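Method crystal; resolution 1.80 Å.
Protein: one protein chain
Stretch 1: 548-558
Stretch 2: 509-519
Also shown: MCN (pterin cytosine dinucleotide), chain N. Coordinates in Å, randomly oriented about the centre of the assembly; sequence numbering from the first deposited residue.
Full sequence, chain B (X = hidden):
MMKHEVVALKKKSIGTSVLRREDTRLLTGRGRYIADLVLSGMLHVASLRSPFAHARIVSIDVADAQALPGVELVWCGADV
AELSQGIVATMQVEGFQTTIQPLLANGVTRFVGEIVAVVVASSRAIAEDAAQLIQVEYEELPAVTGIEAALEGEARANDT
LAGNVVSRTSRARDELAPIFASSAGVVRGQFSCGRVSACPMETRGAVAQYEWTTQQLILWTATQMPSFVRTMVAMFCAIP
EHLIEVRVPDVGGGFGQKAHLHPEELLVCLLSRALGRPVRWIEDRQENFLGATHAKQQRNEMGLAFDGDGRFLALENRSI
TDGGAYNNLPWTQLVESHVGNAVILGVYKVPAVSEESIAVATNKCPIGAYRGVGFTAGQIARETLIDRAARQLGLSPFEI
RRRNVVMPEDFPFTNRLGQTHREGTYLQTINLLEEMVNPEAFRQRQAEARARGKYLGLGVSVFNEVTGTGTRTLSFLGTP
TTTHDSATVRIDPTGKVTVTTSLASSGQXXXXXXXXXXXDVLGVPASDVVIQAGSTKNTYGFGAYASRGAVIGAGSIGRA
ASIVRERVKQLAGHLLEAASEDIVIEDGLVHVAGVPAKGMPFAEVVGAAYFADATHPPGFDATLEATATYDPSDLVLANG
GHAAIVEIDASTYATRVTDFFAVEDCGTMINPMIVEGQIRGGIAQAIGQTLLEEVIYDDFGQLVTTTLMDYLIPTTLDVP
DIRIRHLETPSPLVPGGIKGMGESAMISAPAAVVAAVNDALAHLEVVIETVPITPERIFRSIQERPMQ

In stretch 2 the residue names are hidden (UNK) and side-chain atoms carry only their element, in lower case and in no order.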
# COMPACT_ATOMS: atom_id res chain seq x y z
N ARG B 548 19.18 0.39 -22.29
CA ARG B 548 19.09 1.84 -22.13
C ARG B 548 19.05 2.36 -20.70
O ARG B 548 19.19 3.56 -20.48
CB ARG B 548 17.84 2.34 -22.85
CG ARG B 548 16.55 2.05 -22.08
CD ARG B 548 15.33 2.11 -22.99
NE ARG B 548 15.17 3.41 -23.63
CZ ARG B 548 14.53 4.44 -23.09
NH1 ARG B 548 13.96 4.34 -21.90
NH2 ARG B 548 14.47 5.59 -23.75
N GLY B 549 18.82 1.47 -19.74
CA GLY B 549 18.72 1.89 -18.35
C GLY B 549 19.86 2.73 -17.81
O GLY B 549 19.64 3.82 -17.30
N ALA B 550 21.08 2.20 -17.89
CA ALA B 550 22.25 2.92 -17.39
C ALA B 550 22.41 4.27 -18.07
O ALA B 550 22.63 5.28 -17.41
CB ALA B 550 23.51 2.07 -17.61
N VAL B 551 22.27 4.29 -19.39
CA VAL B 551 22.41 5.52 -20.16
C VAL B 551 21.30 6.53 -19.88
O VAL B 551 21.56 7.66 -19.50
CB VAL B 551 22.45 5.23 -21.68
CG1 VAL B 551 22.34 6.53 -22.47
CG2 VAL B 551 23.75 4.51 -22.03
N ILE B 552 20.05 6.10 -20.08
CA ILE B 552 18.90 6.96 -19.85
C ILE B 552 18.84 7.41 -18.40
O ILE B 552 18.51 8.55 -18.11
CB ILE B 552 17.59 6.22 -20.21
CG1 ILE B 552 17.58 5.88 -21.70
CG2 ILE B 552 16.40 7.08 -19.85
CD1 ILE B 552 17.62 7.11 -22.61
N GLY B 553 19.17 6.49 -17.49
CA GLY B 553 19.17 6.83 -16.08
C GLY B 553 20.24 7.87 -15.80
O GLY B 553 19.97 8.88 -15.15
N ALA B 554 21.45 7.63 -16.29
CA ALA B 554 22.54 8.58 -16.08
C ALA B 554 22.15 9.95 -16.62
O ALA B 554 22.29 10.96 -15.93
CB ALA B 554 23.82 8.08 -16.78
N GLY B 555 21.64 9.97 -17.85
CA GLY B 555 21.24 11.23 -18.46
C GLY B 555 20.12 11.98 -17.76
O GLY B 555 20.25 13.18 -17.51
N SER B 556 19.02 11.29 -17.45
CA SER B 556 17.88 11.94 -16.80
C SER B 556 18.19 12.32 -15.36
O SER B 556 17.91 13.44 -14.93
CB SER B 556 16.63 11.04 -16.84
OG SER B 556 16.84 9.80 -16.18
N ILE B 557 18.74 11.39 -14.59
CA ILE B 557 19.08 11.71 -13.22
C ILE B 557 20.13 12.82 -13.25
O ILE B 557 20.12 13.73 -12.42
CB ILE B 557 19.61 10.46 -12.48
CG1 ILE B 557 18.46 9.46 -12.29
CG2 ILE B 557 20.19 10.86 -11.12
CD1 ILE B 557 18.90 8.12 -11.74
N GLY B 558 21.03 12.74 -14.23
CA GLY B 558 22.06 13.75 -14.37
C GLY B 558 21.46 15.13 -14.52
O GLY B 558 21.79 16.04 -13.76
N UNK B 509 19.87 -4.49 -11.28
CA UNK B 509 20.53 -3.61 -10.32
C UNK B 509 20.36 -2.10 -10.28
O UNK B 509 21.17 -1.42 -9.65
N UNK B 510 19.32 -1.57 -10.92
CA UNK B 510 19.07 -0.12 -10.93
C UNK B 510 19.04 0.53 -9.55
O UNK B 510 19.53 1.63 -9.36
n UNK B 510 18.01 -0.86 -15.10
c UNK B 510 18.62 -0.61 -13.90
c UNK B 510 16.71 -0.66 -14.97
n UNK B 510 16.47 -0.29 -13.73
c UNK B 510 17.73 0.18 -11.60
c UNK B 510 17.65 -0.24 -13.03
N UNK B 511 18.42 -0.16 -8.60
CA UNK B 511 18.29 0.33 -7.25
C UNK B 511 19.65 0.68 -6.65
O UNK B 511 19.76 1.55 -5.79
o UNK B 511 16.27 -1.40 -3.10
c UNK B 511 17.29 -0.37 -4.99
o UNK B 511 15.59 -2.05 -5.09
c UNK B 511 16.31 -1.35 -4.34
c UNK B 511 17.56 -0.73 -6.42
N UNK B 512 20.69 0.01 -7.13
CA UNK B 512 22.03 0.26 -6.65
C UNK B 512 22.81 1.18 -7.59
O UNK B 512 23.34 2.21 -7.17
c UNK B 512 24.26 -0.81 -6.08
c UNK B 512 22.81 -1.07 -6.47
o UNK B 512 22.18 -1.85 -5.44
N UNK B 513 22.87 0.83 -8.87
CA UNK B 513 23.63 1.62 -9.82
C UNK B 513 23.12 3.05 -10.06
O UNK B 513 23.92 3.96 -10.26
o UNK B 513 22.46 0.51 -11.65
c UNK B 513 24.64 -0.34 -11.02
c UNK B 513 23.76 0.90 -11.18
N UNK B 514 21.81 3.25 -10.03
CA UNK B 514 21.30 4.60 -10.23
C UNK B 514 21.68 5.48 -9.03
O UNK B 514 21.87 6.68 -9.17
c UNK B 514 19.28 3.87 -11.69
c UNK B 514 19.77 4.59 -10.43
c UNK B 514 19.93 4.47 -12.94
c UNK B 514 17.75 3.98 -11.78
N UNK B 515 21.80 4.86 -7.86
CA UNK B 515 22.17 5.61 -6.66
C UNK B 515 23.62 6.05 -6.80
O UNK B 515 23.98 7.15 -6.37
c UNK B 515 22.00 4.73 -5.41
N UNK B 516 24.45 5.18 -7.37
CA UNK B 516 25.86 5.47 -7.58
C UNK B 516 26.01 6.69 -8.49
O UNK B 516 26.88 7.54 -8.28
c UNK B 516 26.73 3.09 -7.24
c UNK B 516 27.43 1.91 -7.88
o UNK B 516 26.80 0.95 -8.31
c UNK B 516 26.57 4.26 -8.20
n UNK B 516 28.76 1.98 -7.96
N UNK B 517 25.16 6.77 -9.50
CA UNK B 517 25.19 7.88 -10.44
C UNK B 517 24.78 9.18 -9.75
O UNK B 517 25.47 10.20 -9.86
c UNK B 517 24.22 7.65 -11.64
c UNK B 517 24.11 8.92 -12.48
c UNK B 517 24.72 6.47 -12.49
c UNK B 517 23.75 6.04 -13.57
N UNK B 518 23.66 9.15 -9.03
CA UNK B 518 23.17 10.33 -8.34
C UNK B 518 24.16 10.84 -7.29
O UNK B 518 24.34 12.05 -7.13
c UNK B 518 21.82 10.04 -7.69
N UNK B 519 24.78 9.91 -6.59
CA UNK B 519 25.75 10.24 -5.55
C UNK B 519 26.91 11.05 -6.15
O UNK B 519 27.32 12.08 -5.60
c UNK B 519 26.29 8.97 -4.92
N1 MCN N . 25.57 -1.24 -16.06
C2 MCN N . 26.69 -0.63 -15.40
N3 MCN N . 27.47 0.13 -16.25
C4 MCN N . 27.27 0.33 -17.61
C5 MCN N . 26.12 -0.33 -18.23
C6 MCN N . 25.28 -1.10 -17.46
O2 MCN N . 26.90 -0.82 -14.22
N4 MCN N . 28.08 1.09 -18.32
C1' MCN N . 24.63 -2.08 -15.12
C2D MCN N . 23.35 -1.24 -14.66
O2' MCN N . 22.96 -1.63 -13.29
C3' MCN N . 22.32 -1.56 -15.72
C4D MCN N . 22.56 -3.02 -16.06
O4D MCN N . 24.03 -3.24 -15.76
O3' MCN N . 20.97 -1.35 -15.19
C5' MCN N . 22.10 -3.46 -17.48
O5' MCN N . 22.67 -2.54 -18.37
PA MCN N . 21.85 -1.68 -19.42
O1A MCN N . 21.91 -0.27 -18.93
O2A MCN N . 22.44 -2.08 -20.76
O3A MCN N . 20.31 -2.14 -19.61
PB MCN N . 19.02 -1.93 -18.69
O1B MCN N . 18.05 -1.11 -19.48
O2B MCN N . 19.40 -1.42 -17.33
O3B MCN N . 18.46 -3.41 -18.47
C10 MCN N . 17.66 -4.03 -19.45
C9' MCN N . 18.54 -5.04 -20.11
C8' MCN N . 17.61 -5.76 -21.12
S8' MCN N . 16.94 -4.73 -22.42
C7' MCN N . 17.31 -7.06 -21.12
S7' MCN N . 16.22 -7.87 -22.29
C6' MCN N . 17.89 -7.95 -19.97
C7 MCN N . 19.17 -7.36 -19.44
O9' MCN N . 19.00 -6.01 -19.06
N5' MCN N . 16.73 -8.14 -19.00
C4A MCN N . 17.29 -8.61 -17.74
N8' MCN N . 19.63 -8.13 -18.23
C4B MCN N . 18.64 -8.66 -17.36
N1' MCN N . 19.14 -9.12 -16.11
C2' MCN N . 18.19 -9.54 -15.24
N2' MCN N . 18.62 -10.00 -14.04
N3' MCN N . 16.84 -9.49 -15.51
C4' MCN N . 16.26 -9.02 -16.75
O4' MCN N . 15.06 -9.02 -16.91

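Position 509 has no side-chain atoms, so it is Gly 509. It stands at the N-cap of the helix that follows, with phi/psi of 79/17°; at these angles a CB would be jammed against the carbonyl O of the preceding residue, which calls for glycine.

Position 510 carries one carbon and then a five-membered ring of three carbons and two nitrogens, lying near Gly 549 of stretch 1. Such a ring is the mark of an imidazole: His 510. Its CA-to-CB bond points sideways, yet the ring comes nearer to stretch 1, with NE2 4.3 Å from Gly 549 CA. The same NE2 donates a nearly straight hydrogen bond of 2.7 Å to MCN O2B, at the ring's edge. An ideal CB on Gly 549 would lie 2.9 Å from this NE2 and 2.2 Å from MCN O2B, so the glycine leaves room for ring and phosphate together.

Position 511 has three carbons, the third bearing two oxygens: Glu 511. It is partly exposed, far from stretch 1, and its carboxylate is hydrogen-bonded elsewhere in the structure.

At 512 one carbon carries an oxygen and a carbon. This is Thr 512, also remote from stretch 1, its hydroxyl satisfied elsewhere in the structure.

Position 513 has the same branched pattern and is Thr 513. Its OG1 lies 2.7 Å from MCN O2' and 3.1 Å from Gly 509 O; a short hydroxyl suits a site between ribose and helix backbone.

Position 514 shows four carbons forked at the second, in contact with Gly 553 and Ile 557, hence Leu 514. Its CA-to-CB bond points sideways, but the end comes nearer, bringing CD2 to 4.0 Å from Gly 553 CA. An ideal CB on Gly 553 would sit 2.6 Å from that CD2, a clash that its bare backbone avoids. Leu 514 CB meets Ile 557 CD1 at 3.9 Å.

Position 515 has a single carbon pointing away from stretch 1: Ala 515. Position 516 has three carbons, the third carrying one oxygen and one nitrogen, the mark of a primary amide at the end of a three-carbon chain: Gln 516, whose polar end is hydrogen-bonded elsewhere in the structure.

At 517 four carbons fork at the first, one arm two carbons long, and they reach Ala 554: Ile 517. It points toward stretch 1, and CD1 packs 3.8 Å from Ala 554 CB, where the small alanine admits the long arm.

Position 518 has a single carbon, CB, 3.9 Å from Ile 557 CG2. It is Ala 518, small enough to sit beside the bulky isoleucine. Position 519, again one carbon but out of reach, is Ala 519.

The contact joins two helices whose axes approach to 9.6 Å at 37°, burying 320 Å² without a hydrogen bond between them. Apolar side chains pack against glycine and alanine along the interface. At the N-terminal ends the dinucleotide adds polar links: Gly 549 N to MCN O1B at 2.7 Å and Ala 550 N to MCN O1A at 2.8 Å, complementing the bond from His 510.

Stretch 2 (509-519) GHETTLAQIAA
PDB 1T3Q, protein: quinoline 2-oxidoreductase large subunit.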